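PDB 2JDJ: redy-like protein from Hahella chejuensis, which probably takes part in the biosynthesis of the red pigment prodigiosin, as a small two-subunit protein of the dimeric alpha-beta barrel clan. Local coordinates for residues 5-10 against 51-56; 9-14 against 86-91; 41-46 against 56-61. All coordinates share one frame; numbering follows the deposited sequence.

How the interactions relate
From the N terminus, strand 2-10 supplies the first partner of two contacts. Interaction 1 closes a loop of 40 residues, holding helix 16-30 and strand 37-44, by pairing residues 5-10 with 51-56. Interaction 2 starts from the same strand end, shares Arg9 and Leu10, and closes a longer loop onto strand 87-97. Interaction 3 ties 41-46 to 56-61 as a hairpin; its segments alternate along the chain with those of interaction 1, with Val56 in both, and it lies wholly within the loop of interaction 2. Together they zip one antiparallel sheet in the ferredoxin-like order 37-44, 55-61, 2-10, 87-97, and a salt bridge from Lys7 to Glu91 links interactions 1 and 2.

Interaction 1: residues 5-10 against 51-56; sequences IHKIRL and APYHYV
Lys7 lies across one face of the Tyr53 ring and touches it along most of its length. Its CB packs 3.8 Å from Tyr53 CB, at the root of the aromatic side chain. CG follows at 4.0 Å from Tyr53 CG, and the chain then runs on extended, which carries it over the ring toward the rim. CD lies over the face, 4.0 Å from the Tyr53 ring centroid and 24° off the normal, a CH-pi contact; CE comes within 3.7 Å of Tyr53 CE2. NZ forms salt bridges with Glu91 of its own chain and Glu91 of the second subunit. A first torsion of 66° sets Tyr53 CG between the backbone N and the carbonyl carbon, where Lys7 CB and CG meet it. An alanine in place of Tyr53 keeps CB but removes the ring, and would probably leave a gap beside Lys7 CD and CE and hold these methylenes less firmly. The backbones meet in a classic beta bulge: Ile8 O accepts from His54 N at 2.8 Å and from Tyr55 N at 3.0 Å, while Ile8 N returns a bond to Tyr55 O. Beyond the bulge Leu10 CD1 abuts the edge of the Tyr55 ring, 3.7 Å from CE2. Tyr55 and Leu10 reach the helix 16-30 side of the sheet, touching Phe19 and Ala16, with Tyr55 OH bonded to Glu20; Lys7 and Val56 lie on the other face and, with Tyr53 of the loop, pack against the second subunit, and strand 87-97 flanks 2-10 on its far edge.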
loop_
_atom_site.group_PDB
_atom_site.type_symbol
_atom_site.label_atom_id
_atom_site.label_comp_id
_atom_site.label_asym_id
_atom_site.label_seq_id
_atom_site.Cartn_x
_atom_site.Cartn_y
_atom_site.Cartn_z
ATOM N N ILE A 5 1.774 -5.572 1.981
ATOM C CA ILE A 5 2.137 -4.342 2.659
ATOM C C ILE A 5 2.697 -4.724 4.015
ATOM O O ILE A 5 2.105 -5.551 4.714
ATOM C CB ILE A 5 0.893 -3.429 2.834
ATOM C CG1 ILE A 5 0.419 -2.922 1.467
ATOM C CG2 ILE A 5 1.186 -2.231 3.774
ATOM C CD1 ILE A 5 -1.018 -2.375 1.458
ATOM N N HIS A 6 3.858 -4.164 4.370
ATOM C CA HIS A 6 4.456 -4.383 5.703
ATOM C C HIS A 6 4.611 -3.081 6.490
ATOM O O HIS A 6 5.006 -2.068 5.937
ATOM C CB HIS A 6 5.861 -4.997 5.597
ATOM C CG HIS A 6 5.901 -6.341 4.952
ATOM N ND1 HIS A 6 6.670 -6.605 3.841
ATOM C CD2 HIS A 6 5.266 -7.503 5.254
ATOM C CE1 HIS A 6 6.508 -7.868 3.482
ATOM N NE2 HIS A 6 5.675 -8.440 4.333
ATOM N N LYS A 7 4.317 -3.131 7.786
ATOM C CA LYS A 7 4.718 -2.078 8.698
ATOM C C LYS A 7 6.104 -2.505 9.119
ATOM O O LYS A 7 6.324 -3.688 9.424
ATOM C CB LYS A 7 3.806 -2.024 9.924
ATOM C CG LYS A 7 2.375 -1.596 9.607
ATOM C CD LYS A 7 1.543 -1.624 10.854
ATOM C CE LYS A 7 0.200 -0.904 10.657
ATOM N NZ LYS A 7 -0.643 -1.180 11.881
ATOM N N ILE A 8 7.034 -1.556 9.108
ATOM C CA ILE A 8 8.447 -1.827 9.405
ATOM C C ILE A 8 8.909 -0.976 10.572
ATOM O O ILE A 8 8.787 0.240 10.528
ATOM C CB ILE A 8 9.329 -1.517 8.167
ATOM C CG1 ILE A 8 9.012 -2.515 7.033
ATOM C CG2 ILE A 8 10.833 -1.517 8.561
ATOM C CD1 ILE A 8 9.490 -2.069 5.662
ATOM N N ARG A 9 9.461 -1.604 11.611
ATOM C CA ARG A 9 9.968 -0.862 12.747
ATOM C C ARG A 9 11.496 -0.944 12.783
ATOM O O ARG A 9 12.043 -2.037 12.768
ATOM C CB ARG A 9 9.392 -1.428 14.047
ATOM C CG ARG A 9 9.484 -0.507 15.244
ATOM C CD ARG A 9 9.049 -1.210 16.539
ATOM N NE ARG A 9 9.916 -2.340 16.845
ATOM C CZ ARG A 9 11.028 -2.276 17.591
ATOM N NH1 ARG A 9 11.421 -1.144 18.166
ATOM N NH2 ARG A 9 11.745 -3.371 17.784
ATOM N N LEU A 10 12.165 0.206 12.843
ATOM C CA LEU A 10 13.610 0.254 13.055
ATOM C C LEU A 10 13.904 -0.109 14.494
ATOM O O LEU A 10 13.178 0.295 15.392
ATOM C CB LEU A 10 14.149 1.652 12.770
ATOM C CG LEU A 10 13.972 2.281 11.382
ATOM C CD1 LEU A 10 14.800 3.596 11.266
ATOM C CD2 LEU A 10 14.353 1.313 10.274
ATOM N N ALA A 51 7.738 4.619 18.244
ATOM C CA ALA A 51 6.654 4.331 17.296
ATOM C C ALA A 51 6.497 2.813 17.091
ATOM O O ALA A 51 7.489 2.077 16.997
ATOM C CB ALA A 51 6.910 5.036 15.946
ATOM N N PRO A 52 5.253 2.329 17.025
ATOM C CA PRO A 52 5.051 0.922 16.703
ATOM C C PRO A 52 5.595 0.529 15.319
ATOM O O PRO A 52 5.880 -0.639 15.090
ATOM C CB PRO A 52 3.527 0.768 16.763
ATOM C CG PRO A 52 3.010 2.164 16.547
ATOM C CD PRO A 52 3.975 3.028 17.258
ATOM N N TYR A 53 5.716 1.498 14.413
ATOM C CA TYR A 53 6.377 1.286 13.122
ATOM C C TYR A 53 6.822 2.616 12.549
ATOM O O TYR A 53 6.210 3.643 12.850
ATOM C CB TYR A 53 5.486 0.549 12.120
ATOM C CG TYR A 53 4.258 1.321 11.673
ATOM C CD1 TYR A 53 4.257 2.065 10.482
ATOM C CD2 TYR A 53 3.111 1.311 12.443
ATOM C CE1 TYR A 53 3.100 2.780 10.079
ATOM C CE2 TYR A 53 1.976 2.016 12.060
ATOM C CZ TYR A 53 1.975 2.742 10.882
ATOM O OH TYR A 53 0.819 3.427 10.528
ATOM N N HIS A 54 7.891 2.594 11.745
ATOM C CA HIS A 54 8.479 3.815 11.160
ATOM C C HIS A 54 8.240 3.929 9.671
ATOM O O HIS A 54 8.149 5.041 9.125
ATOM C CB HIS A 54 9.987 3.871 11.470
ATOM C CG HIS A 54 10.270 3.686 12.921
ATOM N ND1 HIS A 54 10.094 4.697 13.842
ATOM C CD2 HIS A 54 10.610 2.584 13.626
ATOM C CE1 HIS A 54 10.338 4.231 15.052
ATOM N NE2 HIS A 54 10.662 2.954 14.945
ATOM N N TYR A 55 8.124 2.772 9.020
ATOM C CA TYR A 55 8.040 2.718 7.558
ATOM C C TYR A 55 6.942 1.792 7.139
ATOM O O TYR A 55 6.530 0.920 7.897
ATOM C CB TYR A 55 9.378 2.279 6.915
ATOM C CG TYR A 55 10.489 3.285 7.142
ATOM C CD1 TYR A 55 10.706 4.342 6.246
ATOM C CD2 TYR A 55 11.305 3.193 8.264
ATOM C CE1 TYR A 55 11.725 5.276 6.473
ATOM C CE2 TYR A 55 12.331 4.134 8.515
ATOM C CZ TYR A 55 12.524 5.162 7.624
ATOM O OH TYR A 55 13.533 6.057 7.878
ATOM N N VAL A 56 6.453 2.014 5.919
ATOM C CA VAL A 56 5.519 1.111 5.305
ATOM C C VAL A 56 6.072 0.763 3.928
ATOM O O VAL A 56 6.499 1.659 3.195
ATOM C CB VAL A 56 4.129 1.779 5.096
ATOM C CG1 VAL A 56 3.199 0.776 4.452
ATOM C CG2 VAL A 56 3.547 2.267 6.421
HETATM O O HOH W 1 9.948 1.806 18.006
#

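Interaction 2: residues 9-14 against 86-91; sequences RLFDVA and MAEVVE. With IPA (isopropyl alcohol), chain E.
Arg9 and Glu88 are brought together by one torsion on each side: the arginine bends at chi3 (62°), which turns NE out of the line of its extended CB-CG-CD run, and the glutamate sets CG between its backbone N and carbonyl carbon (chi1 58°). The two side chains then lie side by side, pointing the same way, in a salt bridge centred on a single oxygen. Glu88 OE2 takes NE of Arg9 at 2.8 Å on its anti lone pair and NH2 of Arg9 at 2.7 Å from above the carboxylate plane. OE2 itself lies in the guanidinium plane, although the two flat groups are turned 69° to each other. The backbones of the same two residues also pair, with Arg9 N donating to Glu88 O and Glu88 N to Arg9 O. Past the last bridge, Phe11 N gives a 2.9 Å bond to O of Met86, which is a selenomethionine in the crystal. The Phe11 ring covers the opposing strand: Ala87 CA lies over one face, 3.9 Å above the plane, and CE1 approaches Glu88 CD at 3.9 Å. On the sheet face opposite Arg9 and Glu88, Leu10 CD2 rests 4.1 Å from Ala87 CB, near helix 16-30. Further along, Val13 O accepts a hydrogen bond from O2 of an isopropyl alcohol, probably from the crystallisation liquor. The guanidinium charge would be expected to offset that of the carboxylate, and its two N-H groups on OE2 to limit its rotation, so this partly exposed edge joins strands 2-10 and 87-97 by charge as well as by backbone bonds.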
loop_
_atom_site.group_PDB
_atom_site.type_symbol
_atom_site.label_atom_id
_atom_site.label_comp_id
_atom_site.label_asym_id
_atom_site.label_seq_id
_atom_site.Cartn_x
_atom_site.Cartn_y
_atom_site.Cartn_z
ATOM N N ARG A 9 9.461 -1.604 11.611
ATOM C CA ARG A 9 9.968 -0.862 12.747
ATOM C C ARG A 9 11.496 -0.944 12.783
ATOM O O ARG A 9 12.043 -2.037 12.768
ATOM C CB ARG A 9 9.392 -1.428 14.047
ATOM C CG ARG A 9 9.484 -0.507 15.244
ATOM C CD ARG A 9 9.049 -1.210 16.539
ATOM N NE ARG A 9 9.916 -2.340 16.845
ATOM C CZ ARG A 9 11.028 -2.276 17.591
ATOM N NH1 ARG A 9 11.421 -1.144 18.166
ATOM N NH2 ARG A 9 11.745 -3.371 17.784
ATOM N N LEU A 10 12.165 0.206 12.843
ATOM C CA LEU A 10 13.610 0.254 13.055
ATOM C C LEU A 10 13.904 -0.109 14.494
ATOM O O LEU A 10 13.178 0.295 15.392
ATOM C CB LEU A 10 14.149 1.652 12.770
ATOM C CG LEU A 10 13.972 2.281 11.382
ATOM C CD1 LEU A 10 14.800 3.596 11.266
ATOM C CD2 LEU A 10 14.353 1.313 10.274
ATOM N N PHE A 11 14.951 -0.888 14.721
ATOM C CA PHE A 11 15.415 -1.148 16.074
ATOM C C PHE A 11 15.927 0.155 16.697
ATOM O O PHE A 11 15.850 0.372 17.903
ATOM C CB PHE A 11 16.522 -2.208 16.071
ATOM C CG PHE A 11 16.082 -3.547 15.528
ATOM C CD1 PHE A 11 14.962 -4.185 16.038
ATOM C CD2 PHE A 11 16.798 -4.168 14.521
ATOM C CE1 PHE A 11 14.568 -5.410 15.544
ATOM C CE2 PHE A 11 16.408 -5.397 14.021
ATOM C CZ PHE A 11 15.297 -6.014 14.532
ATOM N N ASP A 12 16.438 1.041 15.858
ATOM C CA ASP A 12 17.012 2.259 16.370
ATOM C C ASP A 12 16.856 3.358 15.343
ATOM O O ASP A 12 17.450 3.263 14.270
ATOM C CB ASP A 12 18.489 1.980 16.628
ATOM C CG ASP A 12 19.267 3.213 16.905
ATOM O OD1 ASP A 12 18.722 4.161 17.533
ATOM O OD2 ASP A 12 20.443 3.216 16.483
ATOM N N VAL A 13 16.069 4.394 15.661
ATOM C CA VAL A 13 15.778 5.442 14.675
ATOM C C VAL A 13 17.013 6.254 14.322
ATOM O O VAL A 13 17.039 6.882 13.278
ATOM C CB VAL A 13 14.620 6.440 15.070
ATOM C CG1 VAL A 13 13.291 5.745 15.067
ATOM C CG2 VAL A 13 14.878 7.137 16.407
ATOM N N ALA A 14 18.040 6.228 15.169
ATOM C CA ALA A 14 19.338 6.833 14.777
ATOM C C ALA A 14 19.844 6.267 13.450
ATOM O O ALA A 14 20.505 6.971 12.676
ATOM C CB ALA A 14 20.389 6.683 15.886
HETATM N N MSE A 86 18.720 -3.983 10.900
HETATM C CA MSE A 86 18.206 -2.633 11.180
HETATM C C MSE A 86 16.735 -2.574 11.583
HETATM O O MSE A 86 16.328 -1.633 12.257
HETATM C CB MSE A 86 18.356 -1.739 9.954
HETATM C CG MSE A 86 19.773 -1.386 9.554
HETATM SE SE MSE A 86 19.700 -0.445 7.837
HETATM C CE MSE A 86 18.953 -1.793 6.685
ATOM N N ALA A 87 15.956 -3.571 11.178
ATOM C CA ALA A 87 14.496 -3.434 11.162
ATOM C C ALA A 87 13.764 -4.758 11.278
ATOM O O ALA A 87 14.351 -5.812 11.058
ATOM C CB ALA A 87 14.080 -2.730 9.871
ATOM N N GLU A 88 12.467 -4.704 11.604
ATOM C CA GLU A 88 11.647 -5.900 11.645
ATOM C C GLU A 88 10.271 -5.568 11.078
ATOM O O GLU A 88 9.804 -4.424 11.190
ATOM C CB GLU A 88 11.516 -6.417 13.094
ATOM C CG GLU A 88 10.924 -5.384 14.055
ATOM C CD GLU A 88 10.718 -5.900 15.467
ATOM O OE1 GLU A 88 11.058 -7.076 15.747
ATOM O OE2 GLU A 88 10.230 -5.116 16.307
ATOM N N VAL A 89 9.642 -6.557 10.451
ATOM C CA VAL A 89 8.274 -6.421 9.987
ATOM C C VAL A 89 7.427 -6.655 11.247
ATOM O O VAL A 89 7.651 -7.632 11.982
ATOM C CB VAL A 89 7.949 -7.469 8.891
ATOM C CG1 VAL A 89 6.450 -7.505 8.597
ATOM C CG2 VAL A 89 8.738 -7.200 7.607
ATOM N N VAL A 90 6.469 -5.759 11.503
ATOM C CA VAL A 90 5.602 -5.869 12.684
ATOM C C VAL A 90 4.125 -6.142 12.315
ATOM O O VAL A 90 3.295 -6.399 13.176
ATOM C CB VAL A 90 5.762 -4.621 13.634
ATOM C CG1 VAL A 90 7.214 -4.527 14.166
ATOM C CG2 VAL A 90 5.415 -3.313 12.934
ATOM N N GLU A 91 3.799 -6.029 11.034
ATOM C CA GLU A 91 2.496 -6.406 10.547
ATOM C C GLU A 91 2.593 -6.636 9.060
ATOM O O GLU A 91 3.375 -5.975 8.376
ATOM C CB GLU A 91 1.431 -5.346 10.868
ATOM C CG GLU A 91 0.004 -5.834 10.536
ATOM C CD GLU A 91 -1.084 -4.851 10.917
ATOM O OE1 GLU A 91 -0.788 -3.795 11.495
ATOM O OE2 GLU A 91 -2.261 -5.141 10.638
HETATM C C1 IPA E . 16.135 11.414 11.967
HETATM C C2 IPA E . 16.424 10.267 12.930
HETATM C C3 IPA E . 16.633 10.788 14.348
HETATM O O2 IPA E . 17.582 9.603 12.491
HETATM O O HOH W 2 17.649 0.295 13.201
#

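Interaction 3: residues 41-46 against 56-61; sequences DVHRAS and VEVIKI
The hairpin of strands 37-44 and 55-61 is held here by three successive antiparallel pairs, Asp41 with Val58, Val42 with Glu57 and His43 with Val56, and carries a buried His-carboxylate hydrogen bond on one face. Asp41 and Val58 are joined through both backbone bonds, the one from Val58 N to Asp41 O being 2.9 Å. His43 and Val56 are joined likewise, with His43 N 2.8 Å from Val56 O. Within strand 37-44, on the face shared with Val56 and Val58, His43 NE2 donates to Asp41 OD2 at 2.7 Å. OD2 lies close to the ring plane of His43, while the donor meets it on the anti side, somewhat out of the carboxylate plane. Asp41 reaches this position with CG between its backbone N and carbonyl carbon (chi1 37°), alongside Val58, whose CB touches OD2 at 3.6 Å. Val58 CG2 also packs 3.9 Å from His43 NE2, so that Val58 packs against both members of the pair. The other oxygen, Asp41 OD1, accepts from a water that also donates to Val58 O. On the opposite face Val42 CG2 meets Glu57 CB at 3.8 Å, and Glu57 OE2 is hydrogen-bonded to His6 ND1 and to a glycerol, probably from the crystallisation liquor. His43 and Arg44 pair in an antiparallel ladder with the second subunit, so the sheet continues across the interface, where Val56 and Val58 pack on Ile5 of that chain. The aspartate bond is likely to fix the turn of the imidazole ring, and each carboxylate oxygen has a partner in this buried setting.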
loop_
_atom_site.group_PDB
_atom_site.type_symbol
_atom_site.label_atom_id
_atom_site.label_comp_id
_atom_site.label_asym_id
_atom_site.label_seq_id
_atom_site.Cartn_x
_atom_site.Cartn_y
_atom_site.Cartn_z
ATOM N N ASP A 41 7.690 0.036 -3.387
ATOM C CA ASP A 41 8.041 1.343 -2.841
ATOM C C ASP A 41 7.920 1.375 -1.324
ATOM O O ASP A 41 7.118 0.642 -0.751
ATOM C CB ASP A 41 7.263 2.483 -3.501
ATOM C CG ASP A 41 5.822 2.128 -3.837
ATOM O OD1 ASP A 41 5.522 1.883 -5.039
ATOM O OD2 ASP A 41 4.975 2.136 -2.908
ATOM N N VAL A 42 8.743 2.214 -0.697
ATOM C CA VAL A 42 8.814 2.322 0.757
ATOM C C VAL A 42 8.477 3.760 1.150
ATOM O O VAL A 42 8.770 4.687 0.387
ATOM C CB VAL A 42 10.210 1.901 1.279
ATOM C CG1 VAL A 42 10.301 2.066 2.783
ATOM C CG2 VAL A 42 10.489 0.430 0.901
ATOM N N HIS A 43 7.857 3.932 2.328
ATOM C CA HIS A 43 7.317 5.215 2.751
ATOM C C HIS A 43 7.578 5.456 4.205
ATOM O O HIS A 43 7.341 4.559 5.020
ATOM C CB HIS A 43 5.809 5.258 2.486
ATOM C CG HIS A 43 5.460 4.747 1.135
ATOM N ND1 HIS A 43 5.412 5.559 0.023
ATOM C CD2 HIS A 43 5.239 3.485 0.693
ATOM C CE1 HIS A 43 5.147 4.826 -1.043
ATOM N NE2 HIS A 43 5.027 3.567 -0.662
ATOM N N ARG A 44 8.057 6.668 4.516
ATOM C CA ARG A 44 8.444 7.052 5.874
ATOM C C ARG A 44 7.219 7.543 6.604
ATOM O O ARG A 44 6.727 8.620 6.305
ATOM C CB ARG A 44 9.464 8.194 5.833
ATOM C CG ARG A 44 10.070 8.579 7.207
ATOM C CD ARG A 44 10.972 9.838 7.075
ATOM N NE ARG A 44 11.844 9.764 5.900
ATOM C CZ ARG A 44 11.642 10.425 4.759
ATOM N NH1 ARG A 44 12.493 10.272 3.764
ATOM N NH2 ARG A 44 10.590 11.223 4.601
ATOM N N ALA A 45 6.769 6.773 7.589
ATOM C CA ALA A 45 5.544 7.055 8.361
ATOM C C ALA A 45 5.797 7.876 9.644
ATOM O O ALA A 45 4.983 8.718 10.025
ATOM C CB ALA A 45 4.860 5.751 8.710
ATOM N N SER A 46 6.924 7.618 10.307
ATOM C CA SER A 46 7.190 8.162 11.629
ATOM C C SER A 46 8.619 7.874 11.990
ATOM O O SER A 46 9.131 6.783 11.672
ATOM C CB SER A 46 6.334 7.462 12.691
ATOM O OG SER A 46 6.594 8.013 13.972
ATOM N N VAL A 56 6.453 2.014 5.919
ATOM C CA VAL A 56 5.519 1.111 5.305
ATOM C C VAL A 56 6.072 0.763 3.928
ATOM O O VAL A 56 6.499 1.659 3.195
ATOM C CB VAL A 56 4.129 1.779 5.096
ATOM C CG1 VAL A 56 3.199 0.776 4.452
ATOM C CG2 VAL A 56 3.547 2.267 6.421
ATOM N N GLU A 57 6.066 -0.516 3.570
ATOM C CA GLU A 57 6.409 -0.873 2.197
ATOM C C GLU A 57 5.198 -1.488 1.501
ATOM O O GLU A 57 4.401 -2.180 2.138
ATOM C CB GLU A 57 7.648 -1.771 2.139
ATOM C CG GLU A 57 7.437 -3.235 2.503
ATOM C CD GLU A 57 8.754 -4.027 2.634
ATOM O OE1 GLU A 57 9.847 -3.518 2.290
ATOM O OE2 GLU A 57 8.692 -5.180 3.098
ATOM N N VAL A 58 5.074 -1.193 0.205
ATOM C CA VAL A 58 3.997 -1.663 -0.644
ATOM C C VAL A 58 4.611 -2.494 -1.778
ATOM O O VAL A 58 5.398 -1.984 -2.585
ATOM C CB VAL A 58 3.157 -0.482 -1.217
ATOM C CG1 VAL A 58 1.936 -1.003 -2.006
ATOM C CG2 VAL A 58 2.694 0.453 -0.079
ATOM N N ILE A 59 4.281 -3.784 -1.817
ATOM C CA ILE A 59 4.822 -4.668 -2.843
ATOM C C ILE A 59 3.678 -5.159 -3.708
ATOM O O ILE A 59 2.784 -5.867 -3.220
ATOM C CB ILE A 59 5.520 -5.922 -2.257
ATOM C CG1 ILE A 59 6.359 -5.584 -1.022
ATOM C CG2 ILE A 59 6.336 -6.612 -3.345
ATOM C CD1 ILE A 59 6.746 -6.794 -0.197
ATOM N N LYS A 60 3.697 -4.772 -4.977
ATOM C CA LYS A 60 2.726 -5.270 -5.951
ATOM C C LYS A 60 3.369 -6.439 -6.705
ATOM O O LYS A 60 4.470 -6.298 -7.260
ATOM C CB LYS A 60 2.279 -4.153 -6.907
ATOM C CG LYS A 60 1.204 -4.582 -7.896
ATOM C CD LYS A 60 0.675 -3.429 -8.761
ATOM C CE LYS A 60 -0.678 -2.917 -8.261
ATOM N NZ LYS A 60 -1.320 -1.972 -9.210
ATOM N N ILE A 61 2.691 -7.594 -6.693
ATOM C CA ILE A 61 3.220 -8.830 -7.290
ATOM C C ILE A 61 2.240 -9.478 -8.260
ATOM O O ILE A 61 1.017 -9.279 -8.165
ATOM C CB ILE A 61 3.608 -9.891 -6.228
ATOM C CG1 ILE A 61 2.427 -10.169 -5.283
ATOM C CG2 ILE A 61 4.895 -9.485 -5.452
ATOM C CD1 ILE A 61 2.703 -11.255 -4.233
HETATM O O HOH W 3 3.995 -0.615 -5.037
#